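PDB 4HPP: probable glutamine synthetase from Pseudomonas aeruginosa, which belongs to the glutamine synthetase family, joining an N-terminal domain to a catalytic domain, and binds a magnesium ion and glutamic acid in the crystal. Local coordinates for residues T15-I20 and K410-T415; E264-G269 and A347-A352; A170-E175 and A202-E207; R8-V13 and A29-Q34. All coordinates share one frame; numbering follows the deposited sequence.

Contact 4 and contact 1 share strand 9-15 of the N-terminal domain: contact 4 covers the strand's body with helix 31-35, and contact 1 takes the turn at its end to helix 410-427, near the chain's C-terminus. Their centres lie about 25 Å apart, and their segments alternate along the chain. Contacts 3 and 2, both within the catalytic domain, follow in series inside the long loop that contact 1 closes. Contact 3 touches contact 1 where T15 OG1 and V203 CG2 come within 3.5 Å. Contacts 2 and 4 are farthest apart, about 38 Å between centres, on opposite sides of the chain's centre. Only contact 1 pairs segments of the two domains; the others each pack parts of one domain.

Contact 1 of 4, residues T15-I20 and K410-T415; sequences TDLAGI and KPLLDT
L17 extends its CG away from its own carbonyl carbon, with chi1 at -56°, while L412 sends its CG away from its backbone N, with chi1 at -175°; these two choices bring the leucine methyl groups together. The first leucine belongs to the connection of a beta hairpin, strands 9-15 and 21-27, where D16 to G19 form a type I beta turn. The second lies in the first turns of helix 410-427, so the N-terminal domain here rests on the catalytic domain.

The contact is small, burying 114 Å² between the segments, and apolar. L412 CD1 enters the fork of L17, 3.4 Å from its CD1 and 3.5 Å from its CD2, and the two side chains meet at an oblique angle. The L17 CB already points toward the helix, whereas L412 must reach across with its CD1 branch. P108 and L111 of helix 108-121 also pack here, against L17 and L412 respectively, and Y416 and M419 extend the helical surface on which L17 sits.

The turn presents L17 with the help of its own internal bonds. G19 N donates to D16 O over 2.8 Å, and G19 takes the positive phi that glycine tolerates best. D16 N in turn reaches I20 O, joining the two ends of the connection. The aspartate carboxylate lies within the loop: its OD1 forms a salt bridge with R22, and its OD2 accepts I20 N at 3.1 Å, the donor standing 42° out of the carboxylate plane.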
loop_
_atom_site.group_PDB
_atom_site.type_symbol
_atom_site.label_atom_id
_atom_site.label_comp_id
_atom_site.label_asym_id
_atom_site.label_seq_id
_atom_site.Cartn_x
_atom_site.Cartn_y
_atom_site.Cartn_z
ATOM N N THR A 15 21.925 -6.709 35.516
ATOM C CA THR A 15 22.401 -5.498 34.870
ATOM C C THR A 15 23.885 -5.433 35.188
ATOM O O THR A 15 24.256 -5.389 36.356
ATOM C CB THR A 15 21.623 -4.283 35.370
ATOM O OG1 THR A 15 20.259 -4.471 35.009
ATOM C CG2 THR A 15 22.156 -2.953 34.792
ATOM N N ASP A 16 24.735 -5.504 34.157
ATOM C CA ASP A 16 26.150 -5.705 34.416
ATOM C C ASP A 16 26.819 -4.396 34.639
ATOM O O ASP A 16 26.149 -3.360 34.694
ATOM C CB ASP A 16 26.843 -6.541 33.337
ATOM C CG ASP A 16 26.842 -5.875 32.009
ATOM O OD1 ASP A 16 26.935 -6.574 30.973
ATOM O OD2 ASP A 16 26.745 -4.644 32.011
ATOM N N LEU A 17 28.145 -4.458 34.782
ATOM C CA LEU A 17 28.921 -3.316 35.276
ATOM C C LEU A 17 29.043 -2.314 34.156
ATOM O O LEU A 17 29.434 -1.103 34.345
ATOM C CB LEU A 17 30.304 -3.766 35.758
ATOM C CG LEU A 17 30.277 -4.850 36.815
ATOM C CD1 LEU A 17 31.709 -5.266 37.033
ATOM C CD2 LEU A 17 29.633 -4.362 38.095
ATOM N N ALA A 18 28.668 -2.834 32.997
ATOM C CA ALA A 18 28.648 -2.046 31.767
ATOM C C ALA A 18 27.280 -1.313 31.579
ATOM O O ALA A 18 27.039 -0.602 30.589
ATOM C CB ALA A 18 29.028 -2.948 30.584
ATOM N N GLY A 19 26.394 -1.495 32.558
ATOM C CA GLY A 19 25.083 -0.854 32.577
ATOM C C GLY A 19 24.158 -1.451 31.556
ATOM O O GLY A 19 23.135 -0.838 31.232
ATOM N N ILE A 20 24.495 -2.654 31.081
ATOM C CA ILE A 20 23.622 -3.451 30.194
ATOM C C ILE A 20 22.861 -4.537 30.963
ATOM O O ILE A 20 23.449 -5.227 31.811
ATOM C CB ILE A 20 24.440 -4.114 29.049
ATOM C CG1 ILE A 20 24.841 -3.095 27.981
ATOM C CG2 ILE A 20 23.563 -5.029 28.210
ATOM C CD1 ILE A 20 25.733 -2.004 28.484
ATOM N N LYS A 410 36.711 -6.880 46.454
ATOM C CA LYS A 410 37.887 -6.730 45.599
ATOM C C LYS A 410 37.736 -7.269 44.165
ATOM O O LYS A 410 38.159 -6.611 43.226
ATOM C CB LYS A 410 39.152 -7.261 46.296
ATOM C CG LYS A 410 40.347 -6.349 46.069
ATOM C CD LYS A 410 41.591 -7.125 45.679
ATOM C CE LYS A 410 42.423 -6.331 44.688
ATOM N NZ LYS A 410 43.662 -7.109 44.377
ATOM N N PRO A 411 37.146 -8.460 43.976
ATOM C CA PRO A 411 36.992 -8.954 42.577
ATOM C C PRO A 411 36.174 -8.048 41.629
ATOM O O PRO A 411 36.433 -7.998 40.408
ATOM C CB PRO A 411 36.283 -10.297 42.756
ATOM C CG PRO A 411 36.668 -10.747 44.143
ATOM C CD PRO A 411 36.779 -9.486 44.975
ATOM N N LEU A 412 35.193 -7.339 42.180
ATOM C CA LEU A 412 34.412 -6.350 41.422
ATOM C C LEU A 412 35.322 -5.225 40.889
ATOM O O LEU A 412 35.206 -4.711 39.733
ATOM C CB LEU A 412 33.389 -5.760 42.366
ATOM C CG LEU A 412 32.349 -4.792 41.872
ATOM C CD1 LEU A 412 32.098 -5.159 40.451
ATOM C CD2 LEU A 412 31.068 -4.977 42.686
ATOM N N LEU A 413 36.212 -4.816 41.773
ATOM C CA LEU A 413 36.991 -3.658 41.506
ATOM C C LEU A 413 37.956 -3.968 40.340
ATOM O O LEU A 413 38.002 -3.203 39.355
ATOM C CB LEU A 413 37.665 -3.212 42.802
ATOM C CG LEU A 413 38.621 -2.030 42.814
ATOM C CD1 LEU A 413 38.012 -0.769 42.186
ATOM C CD2 LEU A 413 39.017 -1.825 44.268
ATOM N N ASP A 414 38.632 -5.126 40.434
ATOM C CA ASP A 414 39.570 -5.645 39.416
ATOM C C ASP A 414 38.887 -5.816 38.104
ATOM O O ASP A 414 39.418 -5.371 37.046
ATOM C CB ASP A 414 40.110 -7.037 39.779
ATOM C CG ASP A 414 41.084 -7.034 40.941
ATOM O OD1 ASP A 414 41.074 -6.111 41.800
ATOM O OD2 ASP A 414 41.862 -8.004 41.000
ATOM N N THR A 415 37.726 -6.484 38.147
ATOM C CA THR A 415 37.017 -6.761 36.894
ATOM C C THR A 415 36.453 -5.476 36.254
ATOM O O THR A 415 36.546 -5.274 35.024
ATOM C CB THR A 415 36.080 -7.974 36.993
ATOM O OG1 THR A 415 34.929 -7.789 36.167
ATOM C CG2 THR A 415 35.670 -8.236 38.414
#

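Contact 2 of 4, residues E264-G269 and A347-A352; sequences EHWAAG and AAVLIA
G269 and A352 form the tight end of this helix crossing, where backbone meets backbone. G269 CA approaches A352 O to 3.1 Å in a CA-H...O contact, with an angle of 131° at the hydrogen. In return, A352 CB comes within 3.4 Å of G269 O. The glycine has no side chain on the side turned toward its neighbour, which leaves room for the carbonyl of A352. Between the short segments the axes approach to 8.9 Å, their directions 122° apart.

One turn earlier in 264-269 the packing is looser and depends on a large side chain. W266 has its CG anti to the backbone N (chi1 -165°), which carries the indole across to the other helix. There its CH2 lies 4.0 Å from V349 CG1, approaching obliquely, and its CZ2 lies 4.4 Å from L350 CD2. The indole NE1 is too far from L350 O for a direct bond, but Y119 OH is hydrogen-bonded to both, so a hydroxyl from helix 108-121 joins the polar atoms of the two helices.

Even this looser end is buried away from solvent. W266 rests on L239 and L241 of strand 235-243, and V349 also touches L239. The result is an example of two obliquely crossing helices, 261-281 and 342-358, meeting through small residues while W266 and V349 pack on strand 235-243 of the catalytic domain's sheet.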
loop_
_atom_site.group_PDB
_atom_site.type_symbol
_atom_site.label_atom_id
_atom_site.label_comp_id
_atom_site.label_asym_id
_atom_site.label_seq_id
_atom_site.Cartn_x
_atom_site.Cartn_y
_atom_site.Cartn_z
ATOM N N GLU A 264 24.694 16.573 57.037
ATOM C CA GLU A 264 25.976 17.173 56.648
ATOM C C GLU A 264 27.119 16.150 56.595
ATOM O O GLU A 264 27.967 16.236 55.726
ATOM C CB GLU A 264 26.367 18.315 57.578
ATOM C CG GLU A 264 25.202 18.966 58.295
ATOM C CD GLU A 264 25.583 20.263 58.994
ATOM O OE1 GLU A 264 24.658 21.078 59.263
ATOM O OE2 GLU A 264 26.800 20.476 59.262
ATOM N N HIS A 265 27.155 15.191 57.513
ATOM C CA HIS A 265 28.188 14.160 57.435
ATOM C C HIS A 265 28.027 13.374 56.144
ATOM O O HIS A 265 28.965 13.251 55.328
ATOM C CB HIS A 265 28.171 13.240 58.665
ATOM C CG HIS A 265 28.513 13.941 59.982
ATOM N ND1 HIS A 265 29.611 14.732 60.133
ATOM C CD2 HIS A 265 27.869 13.916 61.236
ATOM C CE1 HIS A 265 29.642 15.211 61.404
ATOM N NE2 HIS A 265 28.577 14.711 62.071
ATOM N N TRP A 266 26.816 12.874 55.922
ATOM C CA TRP A 266 26.504 12.161 54.694
ATOM C C TRP A 266 26.919 12.895 53.410
ATOM O O TRP A 266 27.701 12.374 52.583
ATOM C CB TRP A 266 25.038 11.774 54.689
ATOM C CG TRP A 266 24.779 10.750 53.630
ATOM C CD1 TRP A 266 24.887 9.375 53.746
ATOM C CD2 TRP A 266 24.398 10.992 52.211
ATOM N NE1 TRP A 266 24.584 8.768 52.552
ATOM C CE2 TRP A 266 24.291 9.674 51.591
ATOM C CE3 TRP A 266 24.110 12.134 51.440
ATOM C CZ2 TRP A 266 23.924 9.509 50.245
ATOM C CZ3 TRP A 266 23.745 11.964 50.085
ATOM C CH2 TRP A 266 23.662 10.674 49.497
ATOM N N ALA A 267 26.419 14.116 53.236
ATOM C CA ALA A 267 26.795 14.940 52.092
ATOM C C ALA A 267 28.308 15.153 51.980
ATOM O O ALA A 267 28.867 15.218 50.853
ATOM C CB ALA A 267 26.074 16.274 52.144
ATOM N N ALA A 268 28.971 15.249 53.131
ATOM C CA ALA A 268 30.419 15.519 53.144
ATOM C C ALA A 268 31.255 14.345 52.564
ATOM O O ALA A 268 32.227 14.538 51.779
ATOM C CB ALA A 268 30.857 15.876 54.546
ATOM N N GLY A 269 30.831 13.131 52.919
ATOM C CA GLY A 269 31.427 11.898 52.368
ATOM C C GLY A 269 31.286 11.742 50.865
ATOM O O GLY A 269 32.249 11.369 50.173
ATOM N N ALA A 347 24.830 2.092 45.017
ATOM C CA ALA A 347 25.807 1.517 45.972
ATOM C C ALA A 347 27.021 2.396 46.187
ATOM O O ALA A 347 27.391 2.664 47.317
ATOM C CB ALA A 347 26.274 0.120 45.532
ATOM N N ALA A 348 27.657 2.830 45.102
ATOM C CA ALA A 348 28.849 3.687 45.206
ATOM C C ALA A 348 28.597 5.004 45.970
ATOM O O ALA A 348 29.432 5.446 46.790
ATOM C CB ALA A 348 29.418 3.965 43.831
ATOM N N VAL A 349 27.424 5.586 45.748
ATOM C CA VAL A 349 27.097 6.876 46.342
ATOM C C VAL A 349 26.811 6.682 47.830
ATOM O O VAL A 349 27.337 7.418 48.688
ATOM C CB VAL A 349 25.887 7.553 45.622
ATOM C CG1 VAL A 349 25.336 8.751 46.415
ATOM C CG2 VAL A 349 26.252 7.920 44.184
ATOM N N LEU A 350 26.007 5.673 48.138
ATOM C CA LEU A 350 25.589 5.450 49.519
ATOM C C LEU A 350 26.815 5.089 50.337
ATOM O O LEU A 350 26.846 5.356 51.545
ATOM C CB LEU A 350 24.533 4.355 49.617
ATOM C CG LEU A 350 23.004 4.569 49.482
ATOM C CD1 LEU A 350 22.293 3.200 49.448
ATOM C CD2 LEU A 350 22.432 5.392 50.628
ATOM N N ILE A 351 27.834 4.523 49.667
ATOM C CA ILE A 351 29.086 4.126 50.336
ATOM C C ILE A 351 29.796 5.372 50.852
ATOM O O ILE A 351 30.010 5.511 52.070
ATOM C CB ILE A 351 30.041 3.270 49.442
ATOM C CG1 ILE A 351 29.672 1.781 49.512
ATOM C CG2 ILE A 351 31.463 3.337 49.966
ATOM C CD1 ILE A 351 30.186 0.956 48.364
ATOM N N ALA A 352 30.128 6.279 49.926
ATOM C CA ALA A 352 30.917 7.450 50.266
ATOM C C ALA A 352 30.188 8.273 51.309
ATOM O O ALA A 352 30.823 8.845 52.190
ATOM C CB ALA A 352 31.221 8.286 49.038
#

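Contact 3 of 4, residues A170-E175 and A202-E207; sequences AGTEPE and AVNVRE
A Schellman motif ends helix 159-169, and the residue that follows its glycine packs on the flank of helix 196-216 in the catalytic domain. G171, with a positive phi of 70°, is the first residue to leave the helical conformation, and the chain then turns into strand 174-179. T172 supplies the direct contact. Its CG2 is anti to its carbonyl carbon, while OG1, at chi1 58°, sits between the backbone N and C and makes a weak hydrogen bond back to L167 O. The methyl thus faces helix 196-216, touching N204 CB at 3.7 Å and, more loosely, V205 CG2 at 4.2 Å. T172 and N204 run past each other in opposite directions.

C190 of strand 185-194 lies against both T172 and V205; the V205 side chain is about 12 Å from the bound magnesium ion. Both ends of the N204 amide have partners: its OD1 is hydrogen-bonded to Y91 and H93 of strand 89-97, tying the helix to the N-terminal domain. Its ND2 donates to a water over 3.1 Å, and that water donates weakly to G171 O, 3.5 Å away.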
loop_
_atom_site.group_PDB
_atom_site.type_symbol
_atom_site.label_atom_id
_atom_site.label_comp_id
_atom_site.label_asym_id
_atom_site.label_seq_id
_atom_site.Cartn_x
_atom_site.Cartn_y
_atom_site.Cartn_z
ATOM N N ALA A 170 4.200 -1.938 35.050
ATOM C CA ALA A 170 5.439 -2.583 35.453
ATOM C C ALA A 170 5.695 -2.336 36.932
ATOM O O ALA A 170 6.708 -2.744 37.466
ATOM C CB ALA A 170 6.565 -2.054 34.630
ATOM N N GLY A 171 4.757 -1.683 37.621
ATOM C CA GLY A 171 4.964 -1.371 39.049
ATOM C C GLY A 171 6.031 -0.320 39.343
ATOM O O GLY A 171 6.571 -0.255 40.468
ATOM N N THR A 172 6.344 0.523 38.362
ATOM C CA THR A 172 7.326 1.603 38.620
ATOM C C THR A 172 6.689 2.841 39.354
ATOM O O THR A 172 7.384 3.740 39.845
ATOM C CB THR A 172 8.121 2.040 37.358
ATOM O OG1 THR A 172 7.206 2.484 36.333
ATOM C CG2 THR A 172 8.927 0.922 36.837
ATOM N N GLU A 173 5.378 2.893 39.451
ATOM C CA GLU A 173 4.745 4.150 39.921
ATOM C C GLU A 173 5.159 5.397 39.100
ATOM O O GLU A 173 5.634 6.414 39.627
ATOM C CB GLU A 173 4.995 4.343 41.407
ATOM C CG GLU A 173 4.506 3.155 42.249
ATOM C CD GLU A 173 4.835 3.316 43.712
ATOM O OE1 GLU A 173 6.064 3.291 44.068
ATOM O OE2 GLU A 173 3.868 3.479 44.503
ATOM N N PRO A 174 4.962 5.339 37.783
ATOM C CA PRO A 174 5.251 6.554 37.034
ATOM C C PRO A 174 4.540 7.774 37.697
ATOM O O PRO A 174 3.478 7.629 38.292
ATOM C CB PRO A 174 4.667 6.235 35.663
ATOM C CG PRO A 174 3.586 5.206 35.934
ATOM C CD PRO A 174 4.164 4.374 37.017
ATOM N N GLU A 175 5.098 8.961 37.606
ATOM C CA GLU A 175 4.411 10.101 38.174
ATOM C C GLU A 175 4.456 11.398 37.313
ATOM O O GLU A 175 3.512 12.163 37.344
ATOM C CB GLU A 175 4.922 10.339 39.606
ATOM C CG GLU A 175 5.618 11.674 39.885
ATOM C CD GLU A 175 6.357 11.692 41.237
ATOM O OE1 GLU A 175 7.556 12.112 41.304
ATOM O OE2 GLU A 175 5.735 11.256 42.229
ATOM N N ALA A 202 15.142 1.969 38.435
ATOM C CA ALA A 202 15.913 2.668 37.439
ATOM C C ALA A 202 16.041 1.728 36.237
ATOM O O ALA A 202 15.740 2.113 35.123
ATOM C CB ALA A 202 17.247 3.058 38.001
ATOM N N VAL A 203 16.353 0.452 36.464
ATOM C CA VAL A 203 16.508 -0.491 35.325
ATOM C C VAL A 203 15.163 -0.668 34.581
ATOM O O VAL A 203 15.099 -0.509 33.347
ATOM C CB VAL A 203 17.070 -1.875 35.760
ATOM C CG1 VAL A 203 16.933 -2.915 34.634
ATOM C CG2 VAL A 203 18.503 -1.751 36.243
ATOM N N ASN A 204 14.105 -0.973 35.337
ATOM C CA ASN A 204 12.762 -1.081 34.794
ATOM C C ASN A 204 12.332 0.121 33.970
ATOM O O ASN A 204 11.802 -0.036 32.856
ATOM C CB ASN A 204 11.748 -1.205 35.912
ATOM C CG ASN A 204 11.866 -2.485 36.680
ATOM O OD1 ASN A 204 12.374 -3.480 36.202
ATOM N ND2 ASN A 204 11.378 -2.461 37.891
ATOM N N VAL A 205 12.537 1.320 34.499
ATOM C CA VAL A 205 12.227 2.528 33.690
ATOM C C VAL A 205 12.966 2.539 32.329
ATOM O O VAL A 205 12.389 2.967 31.318
ATOM C CB VAL A 205 12.479 3.861 34.437
ATOM C CG1 VAL A 205 12.463 5.019 33.482
ATOM C CG2 VAL A 205 11.451 4.077 35.548
ATOM N N ARG A 206 14.208 2.045 32.284
ATOM C CA ARG A 206 14.938 2.077 31.026
ATOM C C ARG A 206 14.469 0.990 30.054
ATOM O O ARG A 206 14.357 1.225 28.793
ATOM C CB ARG A 206 16.414 1.888 31.300
ATOM C CG ARG A 206 17.006 3.045 32.056
ATOM C CD ARG A 206 18.142 2.565 32.955
ATOM N NE ARG A 206 18.688 3.696 33.704
ATOM C CZ ARG A 206 19.966 3.830 34.078
ATOM N NH1 ARG A 206 20.835 2.874 33.737
ATOM N NH2 ARG A 206 20.356 4.919 34.795
ATOM N N GLU A 207 14.240 -0.208 30.617
ATOM C CA GLU A 207 13.985 -1.323 29.787
ATOM C C GLU A 207 12.574 -1.224 29.175
ATOM O O GLU A 207 12.366 -1.598 27.988
ATOM C CB GLU A 207 14.292 -2.607 30.536
ATOM C CG GLU A 207 15.792 -2.750 30.779
ATOM C CD GLU A 207 16.544 -2.790 29.467
ATOM O OE1 GLU A 207 17.539 -2.088 29.336
ATOM O OE2 GLU A 207 16.131 -3.544 28.572
HETATM O O HOH W 1 9.994 -0.812 40.073
#

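Contact 4 of 4, residues R8-V13 and A29-Q34; sequences RLVSFV and ATLEEQ
F12 offers its ring edge to helix 31-35, and the touching carbons of 29-34 lie near the ring plane rather than over either face. L31 CD1 meets the rim at CE1, 3.6 Å away, and Q34 CB meets it at CZ, 4.1 Å away. The other flat group, the Q34 amide, is turned 36° from the plane of the phenyl ring; its NE2 has a weak hydrogen bond to G38 O.

A single methyl of L31 meets both strand residues. Because CG stands opposite the backbone N, with chi1 at -179°, the side chain extends from the helix to the strand. Its CD1 then serves two residues at once, F12 at the ring rim and V10, whose CG1 is 3.8 Å away. V10 and L31 run nearly at right angles, whereas F12 and L31 meet obliquely. V10 and F12 can share this partner because residues two apart on a strand put their CB atoms on the same face, both here toward the helix, with S11 between them pointing away. No hydrogen bond links the segments; the contact is held by apolar packing.

L68 and P70 of strand 66-78 also touch F12, and R75 of the same strand touches L31. Strand 9-15 itself lies between strands 21-27, its antiparallel hairpin partner, and 89-97, which runs parallel to it. Helix 31-35 follows the hairpin and covers the V10 and F12 face of this N-terminal sheet, while L9 packs on P160 and S11 on L150, both of a neighbouring subunit.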
loop_
_atom_site.group_PDB
_atom_site.type_symbol
_atom_site.label_atom_id
_atom_site.label_comp_id
_atom_site.label_asym_id
_atom_site.label_seq_id
_atom_site.Cartn_x
_atom_site.Cartn_y
_atom_site.Cartn_z
ATOM N N ARG A 8 4.439 -17.579 26.321
ATOM C CA ARG A 8 4.914 -16.443 27.063
ATOM C C ARG A 8 6.238 -16.873 27.660
ATOM O O ARG A 8 6.286 -17.897 28.370
ATOM C CB ARG A 8 3.918 -16.058 28.156
ATOM C CG ARG A 8 4.459 -15.022 29.150
ATOM C CD ARG A 8 3.374 -14.732 30.159
ATOM N NE ARG A 8 3.633 -13.635 31.084
ATOM C CZ ARG A 8 2.881 -12.532 31.171
ATOM N NH1 ARG A 8 1.847 -12.368 30.357
ATOM N NH2 ARG A 8 3.155 -11.584 32.080
ATOM N N LEU A 9 7.297 -16.100 27.355
ATOM C CA LEU A 9 8.646 -16.309 27.914
ATOM C C LEU A 9 8.912 -15.409 29.141
ATOM O O LEU A 9 8.516 -14.249 29.182
ATOM C CB LEU A 9 9.711 -16.146 26.835
ATOM C CG LEU A 9 9.360 -17.033 25.601
ATOM C CD1 LEU A 9 10.252 -16.729 24.381
ATOM C CD2 LEU A 9 9.388 -18.560 25.875
ATOM N N VAL A 10 9.558 -15.962 30.163
ATOM C CA VAL A 10 9.955 -15.164 31.280
ATOM C C VAL A 10 11.468 -15.018 31.227
ATOM O O VAL A 10 12.167 -16.014 31.068
ATOM C CB VAL A 10 9.510 -15.822 32.616
ATOM C CG1 VAL A 10 10.073 -15.018 33.762
ATOM C CG2 VAL A 10 7.993 -15.821 32.694
ATOM N N SER A 11 11.977 -13.798 31.338
ATOM C CA SER A 11 13.409 -13.629 31.454
ATOM C C SER A 11 13.928 -13.485 32.882
ATOM O O SER A 11 13.291 -12.887 33.714
ATOM C CB SER A 11 13.870 -12.432 30.623
ATOM O OG SER A 11 14.094 -12.782 29.263
ATOM N N PHE A 12 15.090 -14.073 33.165
ATOM C CA PHE A 12 15.915 -13.721 34.318
ATOM C C PHE A 12 17.025 -12.758 33.796
ATOM O O PHE A 12 17.774 -13.089 32.859
ATOM C CB PHE A 12 16.593 -14.957 34.959
ATOM C CG PHE A 12 15.653 -16.030 35.425
ATOM C CD1 PHE A 12 14.301 -15.750 35.738
ATOM C CD2 PHE A 12 16.109 -17.346 35.591
ATOM C CE1 PHE A 12 13.445 -16.751 36.180
ATOM C CE2 PHE A 12 15.230 -18.372 36.047
ATOM C CZ PHE A 12 13.903 -18.064 36.318
ATOM N N VAL A 13 17.115 -11.582 34.418
ATOM C CA VAL A 13 18.086 -10.572 34.056
ATOM C C VAL A 13 19.087 -10.193 35.135
ATOM O O VAL A 13 18.839 -10.347 36.340
ATOM C CB VAL A 13 17.395 -9.303 33.562
ATOM C CG1 VAL A 13 16.483 -9.638 32.408
ATOM C CG2 VAL A 13 16.602 -8.628 34.666
ATOM N N ALA A 29 5.241 -21.780 31.893
ATOM C CA ALA A 29 4.873 -22.993 32.638
ATOM C C ALA A 29 5.971 -23.483 33.528
ATOM O O ALA A 29 5.697 -24.268 34.434
ATOM C CB ALA A 29 4.444 -24.122 31.712
ATOM N N THR A 30 7.207 -23.071 33.248
ATOM C CA THR A 30 8.371 -23.661 33.931
ATOM C C THR A 30 8.849 -22.744 35.047
ATOM O O THR A 30 9.773 -23.087 35.817
ATOM C CB THR A 30 9.568 -23.935 32.984
ATOM O OG1 THR A 30 9.964 -22.712 32.337
ATOM C CG2 THR A 30 9.237 -24.993 31.921
ATOM N N LEU A 31 8.224 -21.577 35.150
ATOM C CA LEU A 31 8.770 -20.555 36.019
ATOM C C LEU A 31 9.001 -21.098 37.422
ATOM O O LEU A 31 10.122 -21.014 37.897
ATOM C CB LEU A 31 7.947 -19.249 36.013
ATOM C CG LEU A 31 8.636 -18.231 36.954
ATOM C CD1 LEU A 31 10.005 -17.812 36.397
ATOM C CD2 LEU A 31 7.753 -17.001 37.058
ATOM N N GLU A 32 7.967 -21.674 38.054
ATOM C CA GLU A 32 8.054 -22.301 39.399
ATOM C C GLU A 32 9.247 -23.262 39.561
ATOM O O GLU A 32 10.009 -23.152 40.515
ATOM C CB GLU A 32 6.773 -23.073 39.758
ATOM C CG GLU A 32 5.536 -22.232 40.055
ATOM C CD GLU A 32 4.464 -22.294 38.966
ATOM O OE1 GLU A 32 4.807 -22.084 37.770
ATOM O OE2 GLU A 32 3.274 -22.531 39.319
ATOM N N GLU A 33 9.402 -24.218 38.654
ATOM C CA GLU A 33 10.509 -25.147 38.773
ATOM C C GLU A 33 11.799 -24.364 38.679
ATOM O O GLU A 33 12.736 -24.625 39.430
ATOM C CB GLU A 33 10.462 -26.290 37.740
ATOM C CG GLU A 33 9.496 -26.117 36.561
ATOM C CD GLU A 33 8.010 -26.231 36.944
ATOM O OE1 GLU A 33 7.571 -27.343 37.305
ATOM O OE2 GLU A 33 7.268 -25.214 36.872
ATOM N N GLN A 34 11.822 -23.353 37.812
ATOM C CA GLN A 34 13.070 -22.642 37.518
ATOM C C GLN A 34 13.567 -21.662 38.596
ATOM O O GLN A 34 14.801 -21.429 38.733
ATOM C CB GLN A 34 13.037 -22.020 36.111
ATOM C CG GLN A 34 13.453 -22.984 35.011
ATOM C CD GLN A 34 14.611 -23.890 35.418
ATOM O OE1 GLN A 34 14.467 -25.110 35.391
ATOM N NE2 GLN A 34 15.753 -23.303 35.833
#